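Local coordinates for protein CRISPR-associated endonuclease Cas3-HD (Methanocaldococcus jannaschii, PDB 3S4L) that cuts single-stranded DNA in a magnesium-dependent manner, and single-stranded RNA without needing cations, as the Cas3-HD nuclease of a CRISPR immune system, at residues Phe89-Val94 with Leu122-Ile127; Ser95-Tyr100 with Asp182-Phe187; Met7-Phe12 with Gly69-Ile74; Ala117-Leu122 with Phe206-Leu211. One frame throughout, in Å; residues are numbered along the deposited sequence.

In the fold
The four contacts are arranged round the calcium site of a mostly helical HD nuclease domain. Interaction 1 holds three of the four protein ligands, H91, H123 and H124. Helix 91-107 carries on from it into interaction 2, where it meets helix 181-197, the two contact centres about 13 Å apart. Interaction 4, its centre about 10 Å from that of interaction 1, shares L122 with it and sets the helix leading to H123 and H124 against helix 204-215. Interaction 3 brings K70 near the metal, its side chain about 5 Å from the calcium at the nearest atoms. Interactions 3 and 4 do not touch; their centres, about 23 Å apart, lie on opposite sides of the chain's centre.

Interaction 1: residues Phe89-Val94 with Leu122-Ile127; sequences FRHELV and LHHEPI. With CA (calcium ion), chain C.
H91, H123 and H124 meet at a calcium ion, in the metal site of an HD-domain nuclease. Each gives NE2 to the metal: H91 NE2, H123 NE2 and H124 NE2 lie 2.3 to 2.4 Å from the calcium. D67 and two waters complete the coordination. The rings converge rim to rim without stacking: the planes of H91 and H124 stand 80° apart, those of H91 and H123 62°. The same four residues bind the catalytic magnesium. The far side of the H123 ring is held too, since ND1 bonds to the carbonyl oxygen of V120 and so directs NE2 at the metal.

E92, next to H91 in the chain, lies against H123 and H124. Its CB packs on the first, with E92 CB to H123 CE1 at 3.4 Å, and its carboxylate on the second, with E92 OE2 to H124 CB at 3.8 Å. CG sits between the backbone N and the carbonyl carbon (chi1 60°), and the chain bends at chi2, turning CD; OE1 lies above one face of the H91 ring, offset toward its rim. R90 NH1 lies 2.8 Å from E92 OE2, but the oxygen is well out of the guanidinium plane, so charge alone draws them together. That carboxylate oxygen also reaches H124 through one water, which donates to E92 OE2 at 2.7 Å and accepts from H124 N at 3.0 Å.

Interaction 2: residues Ser95-Tyr100 with Asp182-Phe187; sequences SAYYTY and DDIIRF
The Y97 ring has I184 over one face and F187 at its edge. I184 CG1 is almost exactly above the centre, 3.8 Å from the Y97 ring centroid and 8° off the normal, a clear CH-pi contact. In the plane of the ring, F187 CB comes up to Y97 CD1 at 3.6 Å. The same rim is turned toward the face of the F187 ring, in an offset edge-to-face pair with the planes 82° apart. F187 in turn presents its outer end to Y100: CE1 lies over one Y100 face, shifted toward the rim, and F187 CZ reaches Y100 CB at 3.4 Å. Those two rings meet obliquely, neither stacked nor edge to face.

F187 thus pushes in between Y97 and Y100, one turn apart on helix 91-107. Its CG is anti to the backbone N, which starts the ring off toward that gap, and CE2 goes on to touch the carbonyl oxygen of A96. The two short helical segments run at 83° to each other, their axes 9.8 Å apart at closest approach, so only about one turn of each takes part. Behind the contact, A96 and Y100 also pack on helix 110-121, while S95 OG bonds to H66 and G69 beside the metal site. With no hydrogen bond between the two segments, this crossing of HD-domain helices is held by the dispersion and CH-pi contacts of I184, F187, Y97 and Y100.

Interaction 3: residues Met7-Phe12 with Gly69-Ile74; sequences MEVLAF and GKASKI
K70 reaches across to A11 and F12 from the 3-10 turn that follows the HD motif, where the sequence HDIGK places it three residues after the metal ligand D67. Its CG is anti to the carbonyl carbon (chi1 -72°), and every torsion beyond CG is close to fully extended, so the chain spans the gap as a straight rod. The methylenes pass the A11 backbone, with K70 CD to A11 O at 3.8 Å. The ammonium then donates to the same oxygen, K70 NZ to A11 O at 3.0 Å, approaching from 27° out of the carbonyl plane.

NZ has a second partner in the F12 ring. It lies over one face, 4.2 Å from the F12 ring centroid, and makes a cation-pi contact 26° off the normal. NZ also makes a long, weak ion pair with D67 OD1, which would put a positive charge near the metal site. Nearer the start of the N-terminal segment the contact is apolar: V9 CG1 rests on A71 CB, and both also touch L162 of helix 159-167. Q76 ties the two sides together, bonding to the K70 carbonyl and to the L10 amide. The turn that carries K70 is closed at G69 O, which accepts from S72 N at 3.1 Å and from S72 OG at 2.7 Å.

Interaction 4: residues Ala117-Leu122 with Phe206-Leu211; sequences ALTVML and FIVGTL
T119 and V208 mark the crossing of two helices in the HD domain, 110-121, which leads into the metal-binding H123 and H124, and 204-215 near the end of the modelled chain. Their CA atoms, 5.3 Å apart, are the closest such pair between the two segments. The axes of the short segments pass 9.4 Å apart at a crossing angle of -74°.

V208 fills the middle of the contact with its two branches. CG2 touches the end of L118, with V208 CG2 to L118 CD2 at 4.1 Å, while CG1 is directed to the T119 backbone and to L122, with V208 CG1 to L122 CD2 at 4.3 Å. One turn on, L211 lies across T119 at about a right angle. Its CD1 meets T119 OG1 at 3.5 Å, and its CB lies 3.9 Å from T119 CG2. The hydroxyl has its polar partner within its own helix, the carbonyl oxygen of I115, because OG1 is anti to the carbonyl carbon (chi1 -62°) and turns back along the chain. It can therefore sit among leucine and valine carbons with its polar need met.

L118 also packs on A195 of helix 181-197, and L211 on I39 of helix 36-43. No hydrogen bond crosses between the segments: this is a steep helix-on-helix crossing in the mainly helical core of an HD-domain fold.

Interaction 1: residues Phe89-Val94 with Leu122-Ile127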
loop_
_atom_site.group_PDB
_atom_site.type_symbol
_atom_site.label_atom_id
_atom_site.label_comp_id
_atom_site.label_asym_id
_atom_site.label_seq_id
_atom_site.Cartn_x
_atom_site.Cartn_y
_atom_site.Cartn_z
ATOM N N PHE A 89 11.843 -7.359 8.337
ATOM C CA PHE A 89 11.314 -6.160 7.705
ATOM C C PHE A 89 10.105 -6.483 6.816
ATOM O O PHE A 89 10.115 -7.462 6.060
ATOM C CB PHE A 89 12.350 -5.405 6.887
ATOM C CG PHE A 89 11.769 -4.214 6.165
ATOM C CD1 PHE A 89 11.431 -3.048 6.862
ATOM C CD2 PHE A 89 11.529 -4.265 4.796
ATOM C CE1 PHE A 89 10.865 -1.933 6.195
ATOM C CE2 PHE A 89 10.985 -3.156 4.116
ATOM C CZ PHE A 89 10.645 -1.990 4.810
ATOM N N ARG A 90 9.061 -5.664 6.921
ATOM C CA ARG A 90 7.835 -5.873 6.134
ATOM C C ARG A 90 7.487 -4.624 5.319
ATOM O O ARG A 90 7.026 -3.616 5.855
ATOM C CB ARG A 90 6.682 -6.276 7.048
ATOM C CG ARG A 90 7.037 -7.430 7.958
ATOM C CD ARG A 90 6.615 -8.777 7.414
ATOM N NE ARG A 90 6.753 -8.904 5.968
ATOM C CZ ARG A 90 5.815 -9.415 5.177
ATOM N NH1 ARG A 90 4.668 -9.833 5.703
ATOM N NH2 ARG A 90 6.014 -9.508 3.865
ATOM N N HIS A 91 7.744 -4.699 4.017
ATOM C CA HIS A 91 7.572 -3.560 3.122
ATOM C C HIS A 91 6.162 -2.965 3.157
ATOM O O HIS A 91 5.991 -1.749 3.007
ATOM C CB HIS A 91 7.904 -3.970 1.692
ATOM C CG HIS A 91 6.971 -5.000 1.135
ATOM N ND1 HIS A 91 7.048 -6.333 1.450
ATOM C CD2 HIS A 91 5.940 -4.875 0.264
ATOM C CE1 HIS A 91 6.098 -6.997 0.810
ATOM N NE2 HIS A 91 5.417 -6.133 0.092
ATOM N N GLU A 92 5.153 -3.808 3.366
ATOM C CA GLU A 92 3.767 -3.337 3.265
ATOM C C GLU A 92 3.391 -2.291 4.314
ATOM O O GLU A 92 2.484 -1.482 4.091
ATOM C CB GLU A 92 2.754 -4.496 3.272
ATOM C CG GLU A 92 2.768 -5.365 4.507
ATOM C CD GLU A 92 3.634 -6.614 4.326
ATOM O OE1 GLU A 92 4.788 -6.489 3.859
ATOM O OE2 GLU A 92 3.153 -7.723 4.642
ATOM N N LEU A 93 4.073 -2.309 5.459
ATOM C CA LEU A 93 3.797 -1.323 6.517
ATOM C C LEU A 93 4.255 0.055 6.055
ATOM O O LEU A 93 3.593 1.063 6.298
ATOM C CB LEU A 93 4.489 -1.697 7.830
ATOM C CG LEU A 93 3.800 -2.675 8.794
ATOM C CD1 LEU A 93 3.385 -3.968 8.140
ATOM C CD2 LEU A 93 4.728 -2.951 9.984
ATOM N N VAL A 94 5.398 0.082 5.378
ATOM C CA VAL A 94 5.911 1.307 4.788
ATOM C C VAL A 94 5.063 1.745 3.599
ATOM O O VAL A 94 4.852 2.939 3.409
ATOM C CB VAL A 94 7.361 1.145 4.325
ATOM C CG1 VAL A 94 7.792 2.361 3.496
ATOM C CG2 VAL A 94 8.255 0.921 5.532
ATOM N N LEU A 122 -2.264 -4.928 4.432
ATOM C CA LEU A 122 -2.672 -6.314 4.547
ATOM C C LEU A 122 -2.622 -7.012 3.189
ATOM O O LEU A 122 -3.215 -8.066 3.029
ATOM C CB LEU A 122 -4.101 -6.387 5.118
ATOM C CG LEU A 122 -4.327 -6.363 6.639
ATOM C CD1 LEU A 122 -3.422 -5.384 7.369
ATOM C CD2 LEU A 122 -5.795 -6.084 6.985
ATOM N N HIS A 123 -1.915 -6.449 2.209
ATOM C CA HIS A 123 -1.982 -7.032 0.866
ATOM C C HIS A 123 -1.242 -8.356 0.756
ATOM O O HIS A 123 -1.262 -8.991 -0.301
ATOM C CB HIS A 123 -1.563 -6.053 -0.245
ATOM C CG HIS A 123 -0.085 -5.807 -0.326
ATOM N ND1 HIS A 123 0.517 -4.712 0.259
ATOM C CD2 HIS A 123 0.905 -6.500 -0.939
ATOM C CE1 HIS A 123 1.814 -4.734 0.006
ATOM N NE2 HIS A 123 2.078 -5.818 -0.705
ATOM N N HIS A 124 -0.599 -8.789 1.834
ATOM C CA HIS A 124 0.005 -10.116 1.780
ATOM C C HIS A 124 -0.787 -11.265 2.389
ATOM O O HIS A 124 -0.669 -12.395 1.914
ATOM C CB HIS A 124 1.482 -10.116 2.173
ATOM C CG HIS A 124 2.360 -9.795 1.018
ATOM N ND1 HIS A 124 2.659 -10.721 0.046
ATOM C CD2 HIS A 124 2.894 -8.623 0.601
ATOM C CE1 HIS A 124 3.387 -10.149 -0.897
ATOM N NE2 HIS A 124 3.554 -8.881 -0.575
ATOM N N GLU A 125 -1.610 -10.979 3.394
ATOM C CA GLU A 125 -2.532 -11.980 3.922
ATOM C C GLU A 125 -3.444 -12.538 2.810
ATOM O O GLU A 125 -3.870 -11.802 1.925
ATOM C CB GLU A 125 -3.332 -11.373 5.071
ATOM N N PRO A 126 -3.705 -13.858 2.821
ATOM C CA PRO A 126 -4.566 -14.502 1.817
ATOM C C PRO A 126 -5.993 -13.943 1.851
ATOM O O PRO A 126 -6.405 -13.428 2.887
ATOM C CB PRO A 126 -4.581 -15.976 2.257
ATOM C CG PRO A 126 -3.411 -16.157 3.048
ATOM C CD PRO A 126 -3.122 -14.840 3.737
ATOM N N ILE A 127 -6.743 -14.051 0.755
ATOM C CA ILE A 127 -8.022 -13.339 0.669
ATOM C C ILE A 127 -9.009 -13.708 1.778
ATOM O O ILE A 127 -9.107 -14.857 2.177
ATOM C CB ILE A 127 -8.683 -13.450 -0.712
ATOM C CG1 ILE A 127 -7.733 -12.926 -1.776
ATOM C CG2 ILE A 127 -9.933 -12.591 -0.757
ATOM C CD1 ILE A 127 -7.539 -11.423 -1.722
HETATM CA CA CA C . 4.017 -6.848 -1.596
HETATM O O HOH W 1 0.430 -7.785 4.475
HETATM O O HOH W 2 5.817 -8.278 -3.235
HETATM O O HOH W 3 3.068 -7.234 -3.676
#

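Interaction 2: residues Ser95-Tyr100 with Asp182-Phe187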
loop_
_atom_site.group_PDB
_atom_site.type_symbol
_atom_site.label_atom_id
_atom_site.label_comp_id
_atom_site.label_asym_id
_atom_site.label_seq_id
_atom_site.Cartn_x
_atom_site.Cartn_y
_atom_site.Cartn_z
ATOM N N SER A 95 4.577 0.787 2.809
ATOM C CA SER A 95 3.604 1.096 1.745
ATOM C C SER A 95 2.327 1.750 2.308
ATOM O O SER A 95 1.853 2.769 1.783
ATOM C CB SER A 95 3.215 -0.164 0.953
ATOM O OG SER A 95 4.311 -0.776 0.288
ATOM N N ALA A 96 1.779 1.153 3.368
ATOM C CA ALA A 96 0.552 1.653 3.992
ATOM C C ALA A 96 0.681 3.114 4.397
ATOM O O ALA A 96 -0.264 3.901 4.249
ATOM C CB ALA A 96 0.161 0.796 5.201
ATOM N N TYR A 97 1.851 3.470 4.914
ATOM C CA TYR A 97 2.122 4.844 5.342
ATOM C C TYR A 97 2.031 5.809 4.179
ATOM O O TYR A 97 1.294 6.782 4.255
ATOM C CB TYR A 97 3.493 4.952 6.013
ATOM C CG TYR A 97 3.944 6.379 6.329
ATOM C CD1 TYR A 97 3.632 6.977 7.548
ATOM C CD2 TYR A 97 4.726 7.101 5.431
ATOM C CE1 TYR A 97 4.073 8.277 7.863
ATOM C CE2 TYR A 97 5.156 8.400 5.725
ATOM C CZ TYR A 97 4.825 8.979 6.943
ATOM O OH TYR A 97 5.254 10.258 7.233
ATOM N N TYR A 98 2.756 5.544 3.093
ATOM C CA TYR A 98 2.704 6.462 1.954
ATOM C C TYR A 98 1.337 6.445 1.254
ATOM O O TYR A 98 0.862 7.468 0.743
ATOM C CB TYR A 98 3.823 6.183 0.955
ATOM C CG TYR A 98 5.151 6.641 1.457
ATOM C CD1 TYR A 98 5.464 7.996 1.496
ATOM C CD2 TYR A 98 6.095 5.722 1.916
ATOM C CE1 TYR A 98 6.692 8.431 1.988
ATOM C CE2 TYR A 98 7.334 6.144 2.388
ATOM C CZ TYR A 98 7.617 7.491 2.425
ATOM O OH TYR A 98 8.828 7.894 2.889
ATOM N N THR A 99 0.711 5.276 1.234
ATOM C CA THR A 99 -0.582 5.140 0.582
ATOM C C THR A 99 -1.576 6.030 1.285
ATOM O O THR A 99 -2.348 6.749 0.651
ATOM C CB THR A 99 -1.074 3.685 0.598
ATOM O OG1 THR A 99 -0.199 2.885 -0.209
ATOM C CG2 THR A 99 -2.498 3.592 0.058
ATOM N N TYR A 100 -1.551 5.991 2.608
ATOM C CA TYR A 100 -2.500 6.765 3.370
ATOM C C TYR A 100 -2.381 8.257 3.048
ATOM O O TYR A 100 -3.382 8.918 2.758
ATOM C CB TYR A 100 -2.311 6.544 4.867
ATOM C CG TYR A 100 -3.229 7.435 5.656
ATOM C CD1 TYR A 100 -2.808 8.679 6.110
ATOM C CD2 TYR A 100 -4.534 7.048 5.916
ATOM C CE1 TYR A 100 -3.673 9.517 6.836
ATOM C CE2 TYR A 100 -5.403 7.867 6.629
ATOM C CZ TYR A 100 -4.966 9.097 7.088
ATOM O OH TYR A 100 -5.830 9.899 7.798
ATOM N N ASP A 182 10.504 6.772 12.825
ATOM C CA ASP A 182 9.628 6.770 13.983
ATOM C C ASP A 182 8.253 7.299 13.600
ATOM O O ASP A 182 7.231 6.860 14.135
ATOM C CB ASP A 182 10.264 7.531 15.169
ATOM C CG ASP A 182 11.603 6.920 15.610
ATOM O OD1 ASP A 182 11.941 5.789 15.175
ATOM O OD2 ASP A 182 12.320 7.572 16.400
ATOM N N ASP A 183 8.219 8.215 12.640
ATOM C CA ASP A 183 6.946 8.669 12.096
ATOM C C ASP A 183 6.144 7.528 11.469
ATOM O O ASP A 183 4.925 7.469 11.622
ATOM C CB ASP A 183 7.176 9.788 11.082
ATOM C CG ASP A 183 7.831 11.008 11.707
ATOM O OD1 ASP A 183 7.139 11.721 12.471
ATOM O OD2 ASP A 183 9.032 11.245 11.441
ATOM N N ILE A 184 6.826 6.615 10.781
ATOM C CA ILE A 184 6.148 5.474 10.153
ATOM C C ILE A 184 5.661 4.493 11.222
ATOM O O ILE A 184 4.547 3.969 11.145
ATOM C CB ILE A 184 7.043 4.785 9.077
ATOM C CG1 ILE A 184 7.344 5.788 7.956
ATOM C CG2 ILE A 184 6.365 3.534 8.509
ATOM C CD1 ILE A 184 8.265 5.272 6.839
ATOM N N ILE A 185 6.501 4.273 12.231
ATOM C CA ILE A 185 6.138 3.469 13.390
ATOM C C ILE A 185 4.869 4.007 14.055
ATOM O O ILE A 185 3.918 3.261 14.306
ATOM C CB ILE A 185 7.316 3.418 14.400
ATOM C CG1 ILE A 185 8.424 2.493 13.875
ATOM C CG2 ILE A 185 6.846 3.015 15.814
ATOM C CD1 ILE A 185 9.725 2.556 14.702
ATOM N N ARG A 186 4.852 5.305 14.329
ATOM C CA ARG A 186 3.713 5.942 14.987
ATOM C C ARG A 186 2.461 5.755 14.151
ATOM O O ARG A 186 1.402 5.388 14.672
ATOM C CB ARG A 186 3.982 7.440 15.174
ATOM C CG ARG A 186 4.109 7.887 16.603
ATOM C CD ARG A 186 4.372 9.388 16.703
ATOM N NE ARG A 186 5.623 9.770 16.059
ATOM C CZ ARG A 186 6.815 9.695 16.638
ATOM N NH1 ARG A 186 6.920 9.260 17.891
ATOM N NH2 ARG A 186 7.900 10.054 15.964
ATOM N N PHE A 187 2.577 6.018 12.849
ATOM C CA PHE A 187 1.437 5.822 11.961
ATOM C C PHE A 187 0.923 4.394 11.983
ATOM O O PHE A 187 -0.272 4.160 12.150
ATOM C CB PHE A 187 1.743 6.207 10.509
ATOM C CG PHE A 187 0.617 5.878 9.578
ATOM C CD1 PHE A 187 -0.500 6.688 9.514
ATOM C CD2 PHE A 187 0.651 4.736 8.809
ATOM C CE1 PHE A 187 -1.553 6.369 8.680
ATOM C CE2 PHE A 187 -0.388 4.418 7.978
ATOM C CZ PHE A 187 -1.496 5.236 7.914
#

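Interaction 3: residues Met7-Phe12 with Gly69-Ile74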
loop_
_atom_site.group_PDB
_atom_site.type_symbol
_atom_site.label_atom_id
_atom_site.label_comp_id
_atom_site.label_asym_id
_atom_site.label_seq_id
_atom_site.Cartn_x
_atom_site.Cartn_y
_atom_site.Cartn_z
ATOM N N MET A 7 21.595 -0.829 -10.755
ATOM C CA MET A 7 21.292 0.438 -10.060
ATOM C C MET A 7 19.831 0.913 -10.115
ATOM O O MET A 7 19.549 2.085 -9.841
ATOM C CB MET A 7 22.200 1.570 -10.557
ATOM C CG MET A 7 23.319 1.973 -9.596
ATOM S SD MET A 7 24.782 0.942 -9.768
ATOM C CE MET A 7 26.090 2.170 -9.781
ATOM N N GLU A 8 18.909 0.014 -10.453
ATOM C CA GLU A 8 17.500 0.380 -10.600
ATOM C C GLU A 8 16.667 -0.003 -9.367
ATOM O O GLU A 8 16.943 -1.013 -8.716
ATOM C CB GLU A 8 16.933 -0.287 -11.860
ATOM C CG GLU A 8 16.096 0.631 -12.751
ATOM C CD GLU A 8 16.425 2.105 -12.565
ATOM O OE1 GLU A 8 17.452 2.568 -13.112
ATOM O OE2 GLU A 8 15.652 2.796 -11.862
ATOM N N VAL A 9 15.645 0.796 -9.051
ATOM C CA VAL A 9 14.698 0.435 -7.995
ATOM C C VAL A 9 13.953 -0.843 -8.390
ATOM O O VAL A 9 13.148 -0.841 -9.318
ATOM C CB VAL A 9 13.698 1.569 -7.728
ATOM C CG1 VAL A 9 12.888 1.270 -6.468
ATOM C CG2 VAL A 9 14.441 2.887 -7.581
ATOM N N LEU A 10 14.242 -1.940 -7.693
ATOM C CA LEU A 10 13.788 -3.264 -8.129
ATOM C C LEU A 10 12.528 -3.778 -7.426
ATOM O O LEU A 10 12.345 -3.558 -6.225
ATOM C CB LEU A 10 14.925 -4.291 -7.984
ATOM C CG LEU A 10 16.136 -4.110 -8.908
ATOM C CD1 LEU A 10 17.166 -5.228 -8.734
ATOM C CD2 LEU A 10 15.689 -4.032 -10.377
ATOM N N ALA A 11 11.658 -4.448 -8.191
ATOM C CA ALA A 11 10.533 -5.187 -7.620
ATOM C C ALA A 11 11.001 -6.615 -7.357
ATOM O O ALA A 11 10.632 -7.228 -6.350
ATOM C CB ALA A 11 9.313 -5.180 -8.574
ATOM N N PHE A 12 11.808 -7.129 -8.287
ATOM C CA PHE A 12 12.426 -8.451 -8.196
ATOM C C PHE A 12 13.797 -8.360 -8.842
ATOM O O PHE A 12 14.056 -7.433 -9.616
ATOM C CB PHE A 12 11.615 -9.501 -8.966
ATOM C CG PHE A 12 10.158 -9.510 -8.636
ATOM C CD1 PHE A 12 9.687 -10.234 -7.556
ATOM C CD2 PHE A 12 9.255 -8.797 -9.409
ATOM C CE1 PHE A 12 8.329 -10.244 -7.249
ATOM C CE2 PHE A 12 7.898 -8.800 -9.107
ATOM C CZ PHE A 12 7.435 -9.527 -8.026
ATOM N N GLY A 69 6.803 0.270 -0.571
ATOM C CA GLY A 69 7.671 -0.080 0.547
ATOM C C GLY A 69 8.935 -0.806 0.097
ATOM O O GLY A 69 9.940 -0.848 0.826
ATOM N N LYS A 70 8.894 -1.383 -1.106
ATOM C CA LYS A 70 10.089 -2.015 -1.659
ATOM C C LYS A 70 11.194 -1.000 -1.964
ATOM O O LYS A 70 12.368 -1.365 -2.083
ATOM C CB LYS A 70 9.760 -2.844 -2.907
ATOM C CG LYS A 70 8.995 -4.145 -2.630
ATOM C CD LYS A 70 8.707 -4.914 -3.951
ATOM C CE LYS A 70 7.942 -6.223 -3.728
ATOM N NZ LYS A 70 7.993 -7.109 -4.950
ATOM N N ALA A 71 10.831 0.267 -2.121
ATOM C CA ALA A 71 11.861 1.274 -2.345
ATOM C C ALA A 71 12.604 1.632 -1.049
ATOM O O ALA A 71 13.378 2.584 -1.034
ATOM C CB ALA A 71 11.290 2.527 -3.014
ATOM N N SER A 72 12.372 0.868 0.024
ATOM C CA SER A 72 13.192 0.983 1.250
ATOM C C SER A 72 14.597 0.500 0.936
ATOM O O SER A 72 14.758 -0.517 0.258
ATOM C CB SER A 72 12.627 0.117 2.383
ATOM O OG SER A 72 11.298 0.491 2.726
ATOM N N LYS A 73 15.615 1.214 1.415
ATOM C CA LYS A 73 16.992 0.810 1.154
ATOM C C LYS A 73 17.268 -0.649 1.521
ATOM O O LYS A 73 17.922 -1.373 0.768
ATOM C CB LYS A 73 17.980 1.761 1.823
ATOM C CG LYS A 73 17.870 3.156 1.248
ATOM C CD LYS A 73 19.055 4.001 1.595
ATOM C CE LYS A 73 18.811 4.773 2.871
ATOM N NZ LYS A 73 20.020 5.589 3.238
ATOM N N ILE A 74 16.742 -1.074 2.663
ATOM C CA ILE A 74 16.887 -2.445 3.144
ATOM C C ILE A 74 16.273 -3.441 2.134
ATOM O O ILE A 74 16.901 -4.435 1.745
ATOM C CB ILE A 74 16.224 -2.581 4.545
ATOM C CG1 ILE A 74 16.146 -4.033 5.005
ATOM C CG2 ILE A 74 14.812 -2.024 4.509
ATOM C CD1 ILE A 74 17.492 -4.683 5.252
#

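Interaction 4: residues Ala117-Leu122 with Phe206-Leu211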
loop_
_atom_site.group_PDB
_atom_site.type_symbol
_atom_site.label_atom_id
_atom_site.label_comp_id
_atom_site.label_asym_id
_atom_site.label_seq_id
_atom_site.Cartn_x
_atom_site.Cartn_y
_atom_site.Cartn_z
ATOM N N ALA A 117 -5.149 2.359 2.893
ATOM C CA ALA A 117 -3.868 2.076 3.529
ATOM C C ALA A 117 -3.872 0.719 4.237
ATOM O O ALA A 117 -2.879 -0.017 4.205
ATOM C CB ALA A 117 -3.495 3.192 4.514
ATOM N N LEU A 118 -4.991 0.401 4.879
ATOM C CA LEU A 118 -5.174 -0.879 5.555
ATOM C C LEU A 118 -5.146 -2.039 4.563
ATOM O O LEU A 118 -4.599 -3.096 4.846
ATOM C CB LEU A 118 -6.506 -0.884 6.311
ATOM C CG LEU A 118 -6.821 -2.115 7.165
ATOM C CD1 LEU A 118 -5.686 -2.378 8.157
ATOM C CD2 LEU A 118 -8.141 -1.914 7.890
ATOM N N THR A 119 -5.740 -1.836 3.393
ATOM C CA THR A 119 -5.733 -2.861 2.365
ATOM C C THR A 119 -4.290 -3.130 1.964
ATOM O O THR A 119 -3.863 -4.286 1.825
ATOM C CB THR A 119 -6.527 -2.395 1.134
ATOM O OG1 THR A 119 -7.889 -2.177 1.513
ATOM C CG2 THR A 119 -6.468 -3.439 0.035
ATOM N N VAL A 120 -3.547 -2.040 1.778
ATOM C CA VAL A 120 -2.145 -2.107 1.424
ATOM C C VAL A 120 -1.298 -2.754 2.543
ATOM O O VAL A 120 -0.362 -3.513 2.271
ATOM C CB VAL A 120 -1.610 -0.711 1.099
ATOM C CG1 VAL A 120 -0.089 -0.688 1.251
ATOM C CG2 VAL A 120 -2.038 -0.291 -0.318
ATOM N N MET A 121 -1.636 -2.449 3.794
ATOM C CA MET A 121 -0.920 -2.986 4.943
ATOM C C MET A 121 -1.184 -4.486 5.048
ATOM O O MET A 121 -0.427 -5.235 5.656
ATOM C CB MET A 121 -1.386 -2.282 6.222
ATOM C CG MET A 121 -0.407 -2.382 7.407
ATOM S SD MET A 121 -1.162 -1.894 8.973
ATOM C CE MET A 121 -0.978 -0.123 8.911
ATOM N N LEU A 122 -2.264 -4.928 4.432
ATOM C CA LEU A 122 -2.672 -6.314 4.547
ATOM C C LEU A 122 -2.622 -7.012 3.189
ATOM O O LEU A 122 -3.215 -8.066 3.029
ATOM C CB LEU A 122 -4.101 -6.387 5.118
ATOM C CG LEU A 122 -4.327 -6.363 6.639
ATOM C CD1 LEU A 122 -3.422 -5.384 7.369
ATOM C CD2 LEU A 122 -5.795 -6.084 6.985
ATOM N N PHE A 206 -14.403 -8.207 4.683
ATOM C CA PHE A 206 -15.061 -8.312 3.386
ATOM C C PHE A 206 -14.732 -7.101 2.505
ATOM O O PHE A 206 -14.562 -7.241 1.291
ATOM C CB PHE A 206 -16.580 -8.519 3.568
ATOM C CG PHE A 206 -17.444 -7.529 2.816
ATOM C CD1 PHE A 206 -18.075 -7.897 1.632
ATOM C CD2 PHE A 206 -17.646 -6.244 3.304
ATOM C CE1 PHE A 206 -18.875 -6.996 0.939
ATOM C CE2 PHE A 206 -18.443 -5.337 2.614
ATOM C CZ PHE A 206 -19.059 -5.717 1.430
ATOM N N ILE A 207 -14.616 -5.920 3.110
ATOM C CA ILE A 207 -14.313 -4.709 2.333
ATOM C C ILE A 207 -12.844 -4.667 1.908
ATOM O O ILE A 207 -12.539 -4.552 0.709
ATOM C CB ILE A 207 -14.741 -3.415 3.067
ATOM C CG1 ILE A 207 -14.029 -2.196 2.484
ATOM C CG2 ILE A 207 -14.458 -3.519 4.529
ATOM C CD1 ILE A 207 -14.663 -1.690 1.192
ATOM N N VAL A 208 -11.944 -4.788 2.883
ATOM C CA VAL A 208 -10.534 -5.038 2.597
ATOM C C VAL A 208 -10.404 -6.234 1.668
ATOM O O VAL A 208 -9.645 -6.206 0.695
ATOM C CB VAL A 208 -9.741 -5.364 3.878
ATOM C CG1 VAL A 208 -8.335 -5.844 3.528
ATOM C CG2 VAL A 208 -9.697 -4.173 4.803
ATOM N N GLY A 209 -11.142 -7.295 1.986
ATOM C CA GLY A 209 -11.157 -8.488 1.159
ATOM C C GLY A 209 -11.572 -8.177 -0.263
ATOM O O GLY A 209 -11.014 -8.718 -1.210
ATOM N N THR A 210 -12.543 -7.280 -0.412
ATOM C CA THR A 210 -13.023 -6.856 -1.736
ATOM C C THR A 210 -11.978 -6.042 -2.507
ATOM O O THR A 210 -11.777 -6.248 -3.702
ATOM C CB THR A 210 -14.313 -5.994 -1.606
ATOM O OG1 THR A 210 -15.272 -6.677 -0.789
ATOM C CG2 THR A 210 -14.925 -5.697 -2.970
ATOM N N LEU A 211 -11.322 -5.099 -1.834
ATOM C CA LEU A 211 -10.327 -4.277 -2.517
ATOM C C LEU A 211 -9.109 -5.125 -2.870
ATOM O O LEU A 211 -8.449 -4.890 -3.883
ATOM C CB LEU A 211 -9.924 -3.062 -1.667
ATOM C CG LEU A 211 -11.058 -2.137 -1.199
ATOM C CD1 LEU A 211 -10.518 -0.916 -0.454
ATOM C CD2 LEU A 211 -11.907 -1.703 -2.349
#